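Protein HIRA (Homo sapiens, PDB 5YJE) is a histone chaperone subunit that cooperates with ASF1A in replication-independent chromatin assembly and is required for periodic repression of histone gene transcription. Local coordinates at residues C204-L209 / T286-H291; Y276-V281 / L298-Y303. One frame throughout, in Å; residues are numbered along the deposited sequence.

In the fold
From the N terminus this C-terminal part of HIRA, a trimer in the crystal, builds a series of four-stranded antiparallel sheets before it turns helical. Contact 1 begins on strand 201-206 of the last of these sheets and closes a loop of 76 residues when the chain returns at 286-291, the turn between helix 266-286 and helix 290-307. Contact 2 closes a much shorter loop, of 16 residues, by pairing those two helices at 276-281 and 298-303. Along the chain the two contacts cross, their segments alternating, and their centres lie about 17 Å apart. Contact 1 thus fixes the helical turn to the sheet, contact 2 holds the helices together, and both touch the second subunit.

Contact 1 (C204-L209 / T286-H291); sequences CFNPSL and TLQSSH
The SG of Cys204 lies against the CG2 methyl of Thr286 at 3.3 Å and also touches CD2 of Leu287. A chi1 of 84°, with SG between the backbone N and the carbonyl carbon of Cys204, puts the sulfur beside that methyl. Asn206 makes the polar link: its ND2 donates to the carbonyl O of Thr286 over 3.0 Å. The donor meets a lone pair in the carbonyl plane, but the N-H...O angle of 137° makes this a bent bond. On the other branch, Asn206 OD1 accepts from Leu209 N at 2.9 Å in an Asx motif, a much straighter bond. The amide is thus held at both ends, joining the turn after the strand to the end of helix 266-286. Gln288, at the positive-phi position of a Schellman motif, extends its chain to meet Pro207 tip to tip, NE2 to CD. The polar end of Thr286 looks elsewhere, its OG1 bonding to Ala282 O and to Ser127 OG of the second subunit. Strands 193-196 and 211-217 flank the contact, with Val194 and Val215 both touching Cys204 and Leu287, so that the turn leading into helix 290-307 rests on the last four-stranded sheet.

Contact 2 (Y276-V281 / L298-Y303); sequences YLENQV and LVYARY
Tyr300 reaches from helix 290-307 to Val281, Leu277 and Glu278 on helix 266-286, meeting them in turn from CB to its tip. CB packs against CG2 of Val281 at 3.9 Å. CG, anti to the backbone N (chi1 175°), points to the other helix, and CD1 then touches CB of Leu277 at 3.8 Å. Further out, CE1 and CZ lie against CG of Glu278, CE1 at 3.5 Å. At the tip, OH donates a 2.8 Å hydrogen bond to OE1 of Glu278, which it meets on the anti side of the carboxylate, somewhat out of its plane. The carboxylate and ring planes stand 76° apart. A phenylalanine in place of Tyr300 would probably keep much of the ring packing but leave OE1 of Glu278 without this donor. The two helices, joined by a short turn around Gln288 and Ser289, form an antiparallel helical hairpin; the axes of the segments cross at -153° and come within 9.6 Å. On this interface Leu277 is the other main side chain, spreading its two methyls over separate partners: CD2 meets CG1 of Val299 at 3.7 Å, and CD1 touches CB of Tyr303 at 3.8 Å. In both pairs the side chains cross at about a right angle. Phe228, from a loop, packs on both Val299 and Tyr303. Glu278 also faces the second subunit: its OE2 accepts from the backbone N of Arg124 of that subunit, while Arg123 of the same neighbour packs on both Glu278 and Tyr300. Arg312 of the same chain as Glu278 forms a long, weak ion pair with OE1, the oxygen that accepts from Tyr300.

Contact 1 (C204-L209 / T286-H291)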
loop_
_atom_site.group_PDB
_atom_site.type_symbol
_atom_site.label_atom_id
_atom_site.label_comp_id
_atom_site.label_asym_id
_atom_site.label_seq_id
_atom_site.Cartn_x
_atom_site.Cartn_y
_atom_site.Cartn_z
ATOM N N CYS B 204 4.409 -18.565 3.052
ATOM C CA CYS B 204 4.828 -17.346 3.694
ATOM C C CYS B 204 4.128 -16.194 2.988
ATOM O O CYS B 204 3.713 -16.327 1.826
ATOM C CB CYS B 204 6.344 -17.199 3.652
ATOM S SG CYS B 204 6.900 -16.503 2.129
ATOM N N PHE B 205 3.954 -15.080 3.703
ATOM C CA PHE B 205 3.342 -13.897 3.113
ATOM C C PHE B 205 4.444 -12.933 2.686
ATOM O O PHE B 205 5.264 -12.513 3.507
ATOM C CB PHE B 205 2.364 -13.203 4.063
ATOM C CG PHE B 205 1.521 -12.176 3.366
ATOM C CD1 PHE B 205 0.332 -12.532 2.762
ATOM C CD2 PHE B 205 1.963 -10.869 3.243
ATOM C CE1 PHE B 205 -0.427 -11.582 2.060
ATOM C CE2 PHE B 205 1.213 -9.933 2.567
ATOM C CZ PHE B 205 0.015 -10.292 1.968
ATOM N N ASN B 206 4.466 -12.589 1.404
ATOM C CA ASN B 206 5.447 -11.638 0.928
ATOM C C ASN B 206 4.840 -10.247 0.990
ATOM O O ASN B 206 3.771 -10.029 0.409
ATOM C CB ASN B 206 5.895 -11.963 -0.490
ATOM C CG ASN B 206 7.089 -11.116 -0.923
ATOM O OD1 ASN B 206 6.959 -10.225 -1.758
ATOM N ND2 ASN B 206 8.249 -11.358 -0.304
ATOM N N PRO B 207 5.450 -9.300 1.705
ATOM C CA PRO B 207 4.797 -7.983 1.851
ATOM C C PRO B 207 4.830 -7.155 0.580
ATOM O O PRO B 207 3.858 -6.452 0.287
ATOM C CB PRO B 207 5.576 -7.327 3.004
ATOM C CG PRO B 207 6.226 -8.461 3.739
ATOM C CD PRO B 207 6.580 -9.463 2.633
ATOM N N SER B 208 5.884 -7.269 -0.224
ATOM C CA SER B 208 5.947 -6.510 -1.469
ATOM C C SER B 208 4.994 -7.068 -2.523
ATOM O O SER B 208 4.280 -6.311 -3.196
ATOM C CB SER B 208 7.380 -6.515 -1.990
ATOM O OG SER B 208 8.230 -5.862 -1.071
ATOM N N LEU B 209 5.008 -8.390 -2.737
ATOM C CA LEU B 209 4.053 -8.935 -3.696
ATOM C C LEU B 209 2.643 -8.905 -3.128
ATOM O O LEU B 209 1.670 -8.849 -3.891
ATOM C CB LEU B 209 4.426 -10.360 -4.099
ATOM C CG LEU B 209 5.467 -10.666 -5.181
ATOM C CD1 LEU B 209 5.527 -12.170 -5.375
ATOM C CD2 LEU B 209 5.213 -9.950 -6.533
ATOM N N THR B 286 11.640 -14.906 -1.742
ATOM C CA THR B 286 10.343 -14.647 -1.120
ATOM C C THR B 286 10.456 -14.484 0.398
ATOM O O THR B 286 9.803 -13.620 0.993
ATOM C CB THR B 286 9.388 -15.795 -1.458
ATOM O OG1 THR B 286 9.193 -15.854 -2.868
ATOM C CG2 THR B 286 8.053 -15.595 -0.802
ATOM N N LEU B 287 11.257 -15.332 1.037
ATOM C CA LEU B 287 11.535 -15.240 2.460
ATOM C C LEU B 287 12.460 -14.076 2.800
ATOM O O LEU B 287 12.652 -13.790 3.990
ATOM C CB LEU B 287 12.159 -16.553 2.949
ATOM C CG LEU B 287 11.268 -17.684 3.478
ATOM C CD1 LEU B 287 10.521 -17.278 4.745
ATOM C CD2 LEU B 287 10.285 -18.100 2.422
ATOM N N GLN B 288 13.041 -13.416 1.794
ATOM C CA GLN B 288 14.046 -12.379 2.016
ATOM C C GLN B 288 15.161 -12.883 2.928
ATOM O O GLN B 288 15.637 -12.172 3.811
ATOM C CB GLN B 288 13.416 -11.104 2.587
ATOM C CG GLN B 288 12.291 -10.531 1.749
ATOM C CD GLN B 288 11.647 -9.298 2.385
ATOM O OE1 GLN B 288 12.204 -8.684 3.306
ATOM N NE2 GLN B 288 10.457 -8.943 1.903
ATOM N N SER B 289 15.588 -14.120 2.706
ATOM C CA SER B 289 16.654 -14.749 3.484
ATOM C C SER B 289 17.948 -14.667 2.679
ATOM O O SER B 289 18.199 -15.503 1.808
ATOM C CB SER B 289 16.285 -16.190 3.818
ATOM O OG SER B 289 17.430 -16.942 4.169
ATOM N N SER B 290 18.795 -13.690 3.015
ATOM C CA SER B 290 19.879 -13.276 2.125
ATOM C C SER B 290 20.965 -14.339 1.991
ATOM O O SER B 290 21.422 -14.635 0.875
ATOM C CB SER B 290 20.486 -11.952 2.602
ATOM O OG SER B 290 21.392 -12.167 3.668
ATOM N N HIS B 291 21.441 -14.877 3.110
ATOM C CA HIS B 291 22.476 -15.896 3.020
ATOM C C HIS B 291 21.980 -17.098 2.222
ATOM O O HIS B 291 22.712 -17.640 1.382
ATOM C CB HIS B 291 22.937 -16.302 4.420
#

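Contact 2 (Y276-V281 / L298-Y303)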
loop_
_atom_site.group_PDB
_atom_site.type_symbol
_atom_site.label_atom_id
_atom_site.label_comp_id
_atom_site.label_asym_id
_atom_site.label_seq_id
_atom_site.Cartn_x
_atom_site.Cartn_y
_atom_site.Cartn_z
ATOM N N TYR B 276 13.452 -27.635 -9.306
ATOM C CA TYR B 276 13.754 -27.640 -7.885
ATOM C C TYR B 276 14.660 -26.480 -7.495
ATOM O O TYR B 276 14.379 -25.767 -6.521
ATOM C CB TYR B 276 14.401 -28.960 -7.484
ATOM C CG TYR B 276 14.941 -28.929 -6.058
ATOM C CD1 TYR B 276 14.070 -28.918 -4.974
ATOM C CD2 TYR B 276 16.313 -28.880 -5.799
ATOM C CE1 TYR B 276 14.543 -28.887 -3.670
ATOM C CE2 TYR B 276 16.799 -28.863 -4.496
ATOM C CZ TYR B 276 15.899 -28.867 -3.435
ATOM O OH TYR B 276 16.337 -28.838 -2.135
ATOM N N LEU B 277 15.777 -26.302 -8.205
ATOM C CA LEU B 277 16.727 -25.270 -7.801
ATOM C C LEU B 277 16.148 -23.869 -7.997
ATOM O O LEU B 277 16.412 -22.962 -7.196
ATOM C CB LEU B 277 18.053 -25.436 -8.550
ATOM C CG LEU B 277 18.923 -26.649 -8.166
ATOM C CD1 LEU B 277 20.069 -26.862 -9.154
ATOM C CD2 LEU B 277 19.480 -26.527 -6.745
ATOM N N GLU B 278 15.344 -23.680 -9.045
ATOM C CA GLU B 278 14.645 -22.413 -9.226
ATOM C C GLU B 278 13.636 -22.177 -8.100
ATOM O O GLU B 278 13.485 -21.054 -7.622
ATOM C CB GLU B 278 13.968 -22.385 -10.602
ATOM C CG GLU B 278 14.941 -22.212 -11.762
ATOM C CD GLU B 278 14.322 -22.459 -13.159
ATOM O OE1 GLU B 278 15.086 -22.429 -14.147
ATOM O OE2 GLU B 278 13.086 -22.676 -13.279
ATOM N N ASN B 279 12.937 -23.225 -7.678
ATOM C CA ASN B 279 12.044 -23.149 -6.529
ATOM C C ASN B 279 12.794 -22.714 -5.275
ATOM O O ASN B 279 12.317 -21.858 -4.530
ATOM C CB ASN B 279 11.377 -24.504 -6.289
ATOM C CG ASN B 279 10.175 -24.745 -7.197
ATOM O OD1 ASN B 279 9.532 -23.801 -7.655
ATOM N ND2 ASN B 279 9.861 -26.022 -7.450
ATOM N N GLN B 280 13.969 -23.299 -5.026
ATOM C CA GLN B 280 14.775 -22.933 -3.858
ATOM C C GLN B 280 15.194 -21.472 -3.906
ATOM O O GLN B 280 15.085 -20.750 -2.907
ATOM C CB GLN B 280 16.019 -23.824 -3.770
ATOM C CG GLN B 280 15.751 -25.265 -3.416
ATOM C CD GLN B 280 14.994 -25.391 -2.105
ATOM O OE1 GLN B 280 13.776 -25.241 -2.074
ATOM N NE2 GLN B 280 15.716 -25.661 -1.011
ATOM N N VAL B 281 15.701 -21.028 -5.059
ATOM C CA VAL B 281 16.134 -19.640 -5.213
ATOM C C VAL B 281 14.957 -18.694 -4.971
ATOM O O VAL B 281 15.043 -17.743 -4.180
ATOM C CB VAL B 281 16.764 -19.438 -6.610
ATOM C CG1 VAL B 281 17.112 -17.976 -6.883
ATOM C CG2 VAL B 281 18.009 -20.321 -6.784
ATOM N N LEU B 298 23.942 -19.546 -6.066
ATOM C CA LEU B 298 25.255 -20.008 -6.500
ATOM C C LEU B 298 25.239 -21.484 -6.902
ATOM O O LEU B 298 25.878 -21.874 -7.891
ATOM C CB LEU B 298 26.287 -19.780 -5.405
ATOM C CG LEU B 298 26.462 -18.247 -5.272
ATOM C CD1 LEU B 298 27.495 -17.797 -4.210
ATOM C CD2 LEU B 298 26.665 -17.568 -6.654
ATOM N N VAL B 299 24.490 -22.321 -6.177
ATOM C CA VAL B 299 24.284 -23.699 -6.622
ATOM C C VAL B 299 23.597 -23.712 -7.986
ATOM O O VAL B 299 23.989 -24.451 -8.895
ATOM C CB VAL B 299 23.471 -24.466 -5.567
ATOM C CG1 VAL B 299 23.087 -25.824 -6.101
ATOM C CG2 VAL B 299 24.244 -24.559 -4.251
ATOM N N TYR B 300 22.561 -22.888 -8.145
ATOM C CA TYR B 300 21.790 -22.877 -9.380
ATOM C C TYR B 300 22.649 -22.467 -10.565
ATOM O O TYR B 300 22.545 -23.048 -11.654
ATOM C CB TYR B 300 20.599 -21.936 -9.221
ATOM C CG TYR B 300 19.774 -21.737 -10.468
ATOM C CD1 TYR B 300 19.116 -22.803 -11.074
ATOM C CD2 TYR B 300 19.630 -20.476 -11.026
ATOM C CE1 TYR B 300 18.352 -22.616 -12.216
ATOM C CE2 TYR B 300 18.872 -20.284 -12.166
ATOM C CZ TYR B 300 18.245 -21.345 -12.757
ATOM O OH TYR B 300 17.493 -21.115 -13.885
ATOM N N ALA B 301 23.487 -21.451 -10.379
ATOM C CA ALA B 301 24.360 -21.019 -11.457
ATOM C C ALA B 301 25.374 -22.099 -11.797
ATOM O O ALA B 301 25.641 -22.356 -12.978
ATOM C CB ALA B 301 25.062 -19.723 -11.070
ATOM N N ARG B 302 25.947 -22.746 -10.774
ATOM C CA ARG B 302 26.847 -23.865 -11.028
ATOM C C ARG B 302 26.159 -24.937 -11.867
ATOM O O ARG B 302 26.752 -25.479 -12.802
ATOM C CB ARG B 302 27.350 -24.441 -9.699
ATOM C CG ARG B 302 28.218 -25.696 -9.818
ATOM C CD ARG B 302 29.226 -25.817 -8.669
ATOM N NE ARG B 302 28.674 -25.396 -7.377
ATOM C CZ ARG B 302 28.905 -24.210 -6.801
ATOM N NH1 ARG B 302 29.686 -23.314 -7.400
ATOM N NH2 ARG B 302 28.355 -23.919 -5.626
ATOM N N TYR B 303 24.894 -25.233 -11.564
ATOM C CA TYR B 303 24.163 -26.222 -12.339
ATOM C C TYR B 303 23.978 -25.772 -13.778
ATOM O O TYR B 303 24.217 -26.546 -14.708
ATOM C CB TYR B 303 22.806 -26.513 -11.708
ATOM C CG TYR B 303 22.127 -27.693 -12.354
ATOM C CD1 TYR B 303 22.605 -28.983 -12.144
ATOM C CD2 TYR B 303 21.016 -27.530 -13.180
ATOM C CE1 TYR B 303 21.991 -30.074 -12.722
ATOM C CE2 TYR B 303 20.394 -28.630 -13.776
ATOM C CZ TYR B 303 20.890 -29.892 -13.541
ATOM O OH TYR B 303 20.291 -30.993 -14.102
#